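Local coordinates for protein minor fimbrium tip subunit Mfa3 (Porphyromonas gingivalis ATCC 33277, PDB 5NF4) that forms part of the tip of minor fimbriae, the filamentous pili that mediate biofilm formation and adhesion to host cells and other oral bacteria, at residues S128-N131 with K132-N136; H221-V225 with P226-E230. One frame throughout, in Å; residues are numbered along the deposited sequence.

How the contacts relate
Running from the N terminus, the chain first meets contact 1, where 128-131, in the loop after helix 122-126, leads into and caps helix 132-140. Some 85 residues later, contact 2 joins 221-225, which begins with the short strand 221-222, to the following loop residues 226-230. Contact 1 closes the loop into the helix through its N-cap; contact 2 closes a short loop through Arg223. They follow in series, neither nesting nor crossing, with centres about 18 Å apart and nearest atoms about 6 Å. Helix 132-140 links them: contact 1 caps its N-terminal end, whereas near its other end Gln140 O accepts from Arg223 NE. Strand 221-222 also pairs with strand 143-144, just beyond this helix.

Contact 1. Residues S128-N131 with K132-N136; sequences SIVN and KSDMN
The Asp134 carboxylate and the Asn131 amide meet with an oxygen over a carbon: Asn131 OD1 stands above the carboxylate plane, 3.4 Å from Asp134 CG. On the side of the carboxylate turned away from its OD1, Asp134 OD2 accepts from Val130 N through the anti lone pair at 3.0 Å. These placements belong to a helix N-cap. Asn131 is the cap residue, and its OD1 takes Asp134 N at 2.9 Å. The donor sits almost straight out from the C=O bond, at 175°. At the hydrogen the bond is nearly linear too, 169°. CG lies between the backbone N and the carbonyl carbon (chi1 59°), which swings the amide oxygen over the first helical turn. Asp134 returns a bond toward the loop, but to the residue before the cap; a classic capping box would use the N of Asn131 itself. The Asp134 carboxylate lies in the first helical turn, where the helix dipole probably stabilises its negative charge. Main-chain hydrogen bonding of the helix starts with Met135 N to Asn131 O, 3.0 Å, followed by Asn136 N to Lys132 O.

Beneath this polar layer, Ile129 crosses Met135. Its CG2 branch packs against the start of the Met135 side chain, 3.6 Å from CB, while CD1 reaches the methionine methyl, 4.0 Å from CE. The bend at chi2 of Met135 turns the sulfur back toward the isoleucine, giving SD to Ile129 CG2 at 3.9 Å.

The cap is held down on the β-structure. Ile129 and Met135 rest on Phe77 of strand 71-78, and Met135 also touches Leu75 and, on strand 109-117, Phe114. Ile129 O accepts from Lys84 NZ, and Lys132 makes a backbone hydrogen bond with Gly82, so the helix start is tied to the hairpin formed by strands 71-78 and 84-91.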
ATOM      1  N   SER A 128     -19.112  15.829   2.199  1.00 35.36           N
ATOM      2  CA  SER A 128     -19.984  14.838   2.816  1.00 34.45           C
ATOM      3  C   SER A 128     -19.359  14.186   4.042  1.00 35.96           C
ATOM      4  O   SER A 128     -19.948  13.265   4.605  1.00 36.47           O
ATOM      5  CB  SER A 128     -20.363  13.759   1.785  1.00 36.05           C
ATOM      6  OG  SER A 128     -21.174  14.378   0.788  1.00 40.28           O
ATOM      7  N   ILE A 129     -18.182  14.660   4.454  1.00 33.93           N
ATOM      8  CA  ILE A 129     -17.539  14.202   5.685  1.00 31.26           C
ATOM      9  C   ILE A 129     -17.744  15.306   6.722  1.00 37.18           C
ATOM     10  O   ILE A 129     -16.953  16.245   6.821  1.00 36.82           O
ATOM     11  CB  ILE A 129     -16.049  13.915   5.504  1.00 32.05           C
ATOM     12  CG1 ILE A 129     -15.857  12.772   4.479  1.00 33.52           C
ATOM     13  CG2 ILE A 129     -15.424  13.528   6.838  1.00 32.96           C
ATOM     14  CD1 ILE A 129     -14.424  12.531   4.081  1.00 33.10           C
ATOM     15  N   VAL A 130     -18.827  15.217   7.479  1.00 35.10           N
ATOM     16  CA  VAL A 130     -19.190  16.328   8.344  1.00 35.38           C
ATOM     17  C   VAL A 130     -18.424  16.300   9.654  1.00 35.57           C
ATOM     18  O   VAL A 130     -18.019  17.355  10.192  1.00 36.80           O
ATOM     19  CB  VAL A 130     -20.694  16.305   8.643  1.00 37.95           C
ATOM     20  CG1 VAL A 130     -21.062  17.425   9.594  1.00 42.36           C
ATOM     21  CG2 VAL A 130     -21.495  16.407   7.349  1.00 42.93           C
ATOM     22  N   ASN A 131     -18.252  15.097  10.187  1.00 32.43           N
ATOM     23  CA  ASN A 131     -17.661  14.914  11.492  1.00 35.53           C
ATOM     24  C   ASN A 131     -16.729  13.726  11.482  1.00 34.42           C
ATOM     25  O   ASN A 131     -16.569  13.042  10.466  1.00 34.18           O
ATOM     26  CB  ASN A 131     -18.750  14.754  12.561  1.00 38.64           C
ATOM     27  CG  ASN A 131     -19.671  13.586  12.291  1.00 38.14           C
ATOM     28  OD1 ASN A 131     -19.271  12.585  11.710  1.00 34.98           O
ATOM     29  ND2 ASN A 131     -20.934  13.722  12.708  1.00 40.96           N
ATOM     30  N   LYS A 132     -16.114  13.470  12.626  1.00 33.47           N
ATOM     31  CA  LYS A 132     -15.101  12.441  12.711  1.00 33.88           C
ATOM     32  C   LYS A 132     -15.690  11.036  12.452  1.00 33.56           C
ATOM     33  O   LYS A 132     -15.015  10.160  11.908  1.00 33.05           O
ATOM     34  CB  LYS A 132     -14.427  12.511  14.080  1.00 39.09           C
ATOM     35  CG  LYS A 132     -13.125  11.728  14.143  1.00 43.90           C
ATOM     36  CD  LYS A 132     -12.360  12.029  15.428  1.00 47.75           C
ATOM     37  CE  LYS A 132     -13.034  11.440  16.642  1.00 47.14           C
ATOM     38  NZ  LYS A 132     -13.050   9.972  16.583  1.00 48.47           N
ATOM     39  N   SER A 133     -16.952  10.830  12.823  1.00 33.09           N
ATOM     40  CA  SER A 133     -17.623   9.553  12.576  1.00 34.45           C
ATOM     41  C   SER A 133     -17.700   9.284  11.072  1.00 31.89           C
ATOM     42  O   SER A 133     -17.375   8.168  10.597  1.00 31.95           O
ATOM     43  CB  SER A 133     -19.029   9.551  13.207  1.00 37.10           C
ATOM     44  OG  SER A 133     -19.737   8.389  12.815  1.00 39.69           O
ATOM     45  N   ASP A 134     -18.107  10.309  10.312  1.00 30.05           N
ATOM     46  CA  ASP A 134     -18.128  10.218   8.855  1.00 30.35           C
ATOM     47  C   ASP A 134     -16.739   9.951   8.312  1.00 31.11           C
ATOM     48  O   ASP A 134     -16.555   9.205   7.356  1.00 30.49           O
ATOM     49  CB  ASP A 134     -18.655  11.492   8.211  1.00 29.23           C
ATOM     50  CG  ASP A 134     -20.112  11.764   8.534  1.00 35.43           C
ATOM     51  OD1 ASP A 134     -20.857  10.823   8.840  1.00 35.51           O
ATOM     52  OD2 ASP A 134     -20.506  12.948   8.493  1.00 36.89           O
ATOM     53  N   MET A 135     -15.762  10.626   8.894  1.00 28.48           N
ATOM     54  CA  MET A 135     -14.392  10.537   8.416  1.00 27.88           C
ATOM     55  C   MET A 135     -13.864   9.107   8.576  1.00 29.80           C
ATOM     56  O   MET A 135     -13.274   8.519   7.644  1.00 30.38           O
ATOM     57  CB  MET A 135     -13.479  11.521   9.178  1.00 29.79           C
ATOM     58  CG  MET A 135     -12.012  11.490   8.698  1.00 29.19           C
ATOM     59  SD  MET A 135     -11.751  12.335   7.172  1.00 30.56           S
ATOM     60  CE  MET A 135     -11.283  10.989   6.083  1.00 32.04           C
ATOM     61  N   ASN A 136     -14.084   8.524   9.744  1.00 30.21           N
ATOM     62  CA  ASN A 136     -13.695   7.135   9.943  1.00 28.90           C
ATOM     63  C   ASN A 136     -14.447   6.147   9.030  1.00 30.55           C
ATOM     64  O   ASN A 136     -13.836   5.209   8.526  1.00 29.33           O
ATOM     65  CB  ASN A 136     -13.856   6.742  11.389  1.00 33.64           C
ATOM     66  CG  ASN A 136     -12.703   7.286  12.245  1.00 37.04           C
ATOM     67  OD1 ASN A 136     -11.533   7.119  11.896  1.00 36.54           O
ATOM     68  ND2 ASN A 136     -13.027   7.962  13.326  1.00 41.35           N
TER

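Contact 2. Residues H221-V225 with P226-E230; sequences HYRLV and PNQSE
Arg223 NH1 donates to two oxygens of the following residues, Pro226 O at 2.9 Å and Gln228 OE1 at a longer 3.3 Å. The structure is an irregular loop following strand 221-222, which pairs antiparallel with strand 143-144, and the arginine side chain bridges it. Both acceptors lie close to the guanidinium plane, 5° and 8° out of it. The Gln228 bond is the straighter (168° at the hydrogen) and falls on a lone pair of OE1, whereas NH1 is tilted from the carbonyl plane of Pro226. With CG anti to the backbone N and the chain extended as far as NE, Arg223 reaches across the loop; NE has a further partner, Gln140 O of helix 132-140, so two of the guanidinium nitrogens are engaged.

The Asn227 amide passes obliquely across the arginine stem, bringing OD1 to 3.8 Å from Arg223 CD. Asn227 N is held by Glu255 OE2. Across the base of the loop one water joins the two limbs: it lies within hydrogen-bonding distance of His221 O, 2.7 Å, and probably donates to it, while accepting from Asn227 ND2 at 3.0 Å.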
ATOM      1  N   HIS A 221     -10.060  -4.976  -3.601  1.00 26.61           N
ATOM      2  CA  HIS A 221     -10.241  -3.738  -2.849  1.00 26.32           C
ATOM      3  C   HIS A 221      -9.047  -3.270  -2.057  1.00 26.58           C
ATOM      4  O   HIS A 221      -8.346  -4.057  -1.412  1.00 28.62           O
ATOM      5  CB  HIS A 221     -11.360  -3.893  -1.848  1.00 26.41           C
ATOM      6  CG  HIS A 221     -12.703  -4.138  -2.447  1.00 28.47           C
ATOM      7  ND1 HIS A 221     -13.304  -5.382  -2.425  1.00 29.26           N
ATOM      8  CD2 HIS A 221     -13.559  -3.315  -3.099  1.00 29.09           C
ATOM      9  CE1 HIS A 221     -14.478  -5.302  -3.024  1.00 30.65           C
ATOM     10  NE2 HIS A 221     -14.655  -4.056  -3.447  1.00 30.02           N
ATOM     11  N   TYR A 222      -8.917  -1.950  -2.051  1.00 27.72           N
ATOM     12  CA  TYR A 222      -8.066  -1.292  -1.090  1.00 26.32           C
ATOM     13  C   TYR A 222      -8.909  -0.586  -0.039  1.00 27.41           C
ATOM     14  O   TYR A 222     -10.121  -0.386  -0.174  1.00 27.54           O
ATOM     15  CB  TYR A 222      -7.133  -0.323  -1.781  1.00 27.69           C
ATOM     16  CG  TYR A 222      -7.720   0.957  -2.334  1.00 27.82           C
ATOM     17  CD1 TYR A 222      -7.806   2.112  -1.551  1.00 28.46           C
ATOM     18  CD2 TYR A 222      -8.133   1.041  -3.640  1.00 28.72           C
ATOM     19  CE1 TYR A 222      -8.324   3.263  -2.061  1.00 32.06           C
ATOM     20  CE2 TYR A 222      -8.654   2.201  -4.165  1.00 31.10           C
ATOM     21  CZ  TYR A 222      -8.738   3.320  -3.356  1.00 33.45           C
ATOM     22  OH  TYR A 222      -9.236   4.489  -3.846  1.00 35.18           O
ATOM     23  N   ARG A 223      -8.220  -0.189   1.012  1.00 28.19           N
ATOM     24  CA  ARG A 223      -8.838   0.506   2.123  1.00 26.54           C
ATOM     25  C   ARG A 223      -7.887   1.563   2.628  1.00 28.44           C
ATOM     26  O   ARG A 223      -6.689   1.321   2.672  1.00 30.91           O
ATOM     27  CB  ARG A 223      -9.158  -0.505   3.227  1.00 30.82           C
ATOM     28  CG  ARG A 223     -10.127  -0.037   4.265  1.00 34.87           C
ATOM     29  CD  ARG A 223     -10.213  -1.030   5.458  1.00 36.20           C
ATOM     30  NE  ARG A 223     -11.481  -0.976   6.217  1.00 39.15           N
ATOM     31  CZ  ARG A 223     -11.625  -1.279   7.503  1.00 43.08           C
ATOM     32  NH1 ARG A 223     -10.575  -1.581   8.252  1.00 47.85           N
ATOM     33  NH2 ARG A 223     -12.837  -1.260   8.054  1.00 41.84           N
ATOM     34  N   LEU A 224      -8.405   2.715   3.021  1.00 29.25           N
ATOM     35  CA  LEU A 224      -7.530   3.824   3.417  1.00 29.56           C
ATOM     36  C   LEU A 224      -7.003   3.708   4.851  1.00 34.26           C
ATOM     37  O   LEU A 224      -6.126   4.492   5.274  1.00 35.27           O
ATOM     38  CB  LEU A 224      -8.247   5.154   3.244  1.00 30.28           C
ATOM     39  CG  LEU A 224      -8.516   5.523   1.792  1.00 29.01           C
ATOM     40  CD1 LEU A 224      -9.512   6.640   1.736  1.00 31.17           C
ATOM     41  CD2 LEU A 224      -7.208   5.882   1.034  1.00 36.05           C
ATOM     42  N   VAL A 225      -7.535   2.755   5.605  1.00 31.62           N
ATOM     43  CA  VAL A 225      -6.911   2.355   6.868  1.00 32.79           C
ATOM     44  C   VAL A 225      -6.730   0.865   6.838  1.00 33.45           C
ATOM     45  O   VAL A 225      -7.411   0.156   6.090  1.00 33.30           O
ATOM     46  CB  VAL A 225      -7.745   2.737   8.103  1.00 36.41           C
ATOM     47  CG1 VAL A 225      -7.648   4.187   8.344  1.00 43.66           C
ATOM     48  CG2 VAL A 225      -9.196   2.268   7.945  1.00 33.29           C
ATOM     49  N   PRO A 226      -5.796   0.365   7.636  1.00 34.42           N
ATOM     50  CA  PRO A 226      -5.524  -1.074   7.570  1.00 36.22           C
ATOM     51  C   PRO A 226      -6.739  -1.986   7.735  1.00 35.72           C
ATOM     52  O   PRO A 226      -7.653  -1.719   8.510  1.00 37.10           O
ATOM     53  CB  PRO A 226      -4.538  -1.285   8.724  1.00 41.18           C
ATOM     54  CG  PRO A 226      -3.848   0.001   8.857  1.00 44.01           C
ATOM     55  CD  PRO A 226      -4.879   1.060   8.559  1.00 40.97           C
ATOM     56  N   ASN A 227      -6.695  -3.081   6.984  1.00 38.41           N
ATOM     57  CA  ASN A 227      -7.688  -4.139   7.013  1.00 37.89           C
ATOM     58  C   ASN A 227      -7.564  -4.976   8.276  1.00 35.76           C
ATOM     59  O   ASN A 227      -6.455  -5.242   8.735  1.00 39.70           O
ATOM     60  CB  ASN A 227      -7.521  -5.059   5.797  1.00 35.93           C
ATOM     61  CG  ASN A 227      -7.947  -4.420   4.500  1.00 41.24           C
ATOM     62  OD1 ASN A 227      -9.119  -4.439   4.156  1.00 40.74           O
ATOM     63  ND2 ASN A 227      -6.992  -3.869   3.762  1.00 39.41           N
ATOM     64  N   GLN A 228      -8.706  -5.374   8.836  1.00 35.90           N
ATOM     65  CA  GLN A 228      -8.748  -6.320   9.950  1.00 40.05           C
ATOM     66  C   GLN A 228      -9.342  -7.679   9.540  1.00 40.26           C
ATOM     67  O   GLN A 228      -9.407  -8.587  10.363  1.00 46.57           O
ATOM     68  CB  GLN A 228      -9.582  -5.743  11.109  1.00 53.00           C
ATOM     69  CG  GLN A 228      -9.111  -4.364  11.617  1.00 66.54           C
ATOM     70  CD  GLN A 228     -10.261  -3.506  12.086  1.00 79.60           C
ATOM     71  OE1 GLN A 228     -10.872  -2.778  11.298  1.00 74.53           O
ATOM     72  NE2 GLN A 228     -10.579  -3.600  13.372  1.00 94.46           N
ATOM     73  N   SER A 229      -9.805  -7.780   8.294  1.00 34.93           N
ATOM     74  CA  SER A 229     -10.515  -8.968   7.790  1.00 34.64           C
ATOM     75  C   SER A 229      -9.924  -9.372   6.467  1.00 32.38           C
ATOM     76  O   SER A 229      -9.424  -8.526   5.740  1.00 30.77           O
ATOM     77  CB  SER A 229     -12.011  -8.673   7.567  1.00 38.60           C
ATOM     78  OG  SER A 229     -12.728  -8.578   8.793  1.00 45.82           O
ATOM     79  N   GLU A 230     -10.091 -10.650   6.131  1.00 30.74           N
ATOM     80  CA  GLU A 230      -9.713 -11.139   4.813  1.00 29.82           C
ATOM     81  C   GLU A 230     -10.509 -10.470   3.697  1.00 30.86           C
ATOM     82  O   GLU A 230     -11.633  -9.996   3.915  1.00 29.82           O
ATOM     83  CB  GLU A 230      -9.923 -12.646   4.740  1.00 30.54           C
ATOM     84  CG  GLU A 230      -9.046 -13.470   5.664  1.00 33.24           C
ATOM     85  CD  GLU A 230      -9.134 -14.945   5.379  1.00 36.65           C
ATOM     86  OE1 GLU A 230     -10.089 -15.357   4.678  1.00 37.33           O
ATOM     87  OE2 GLU A 230      -8.237 -15.692   5.815  1.00 35.62           O
TER
HETATM   88  O   HOH W   1      -6.788  -3.785   0.819  1.00 30.86           O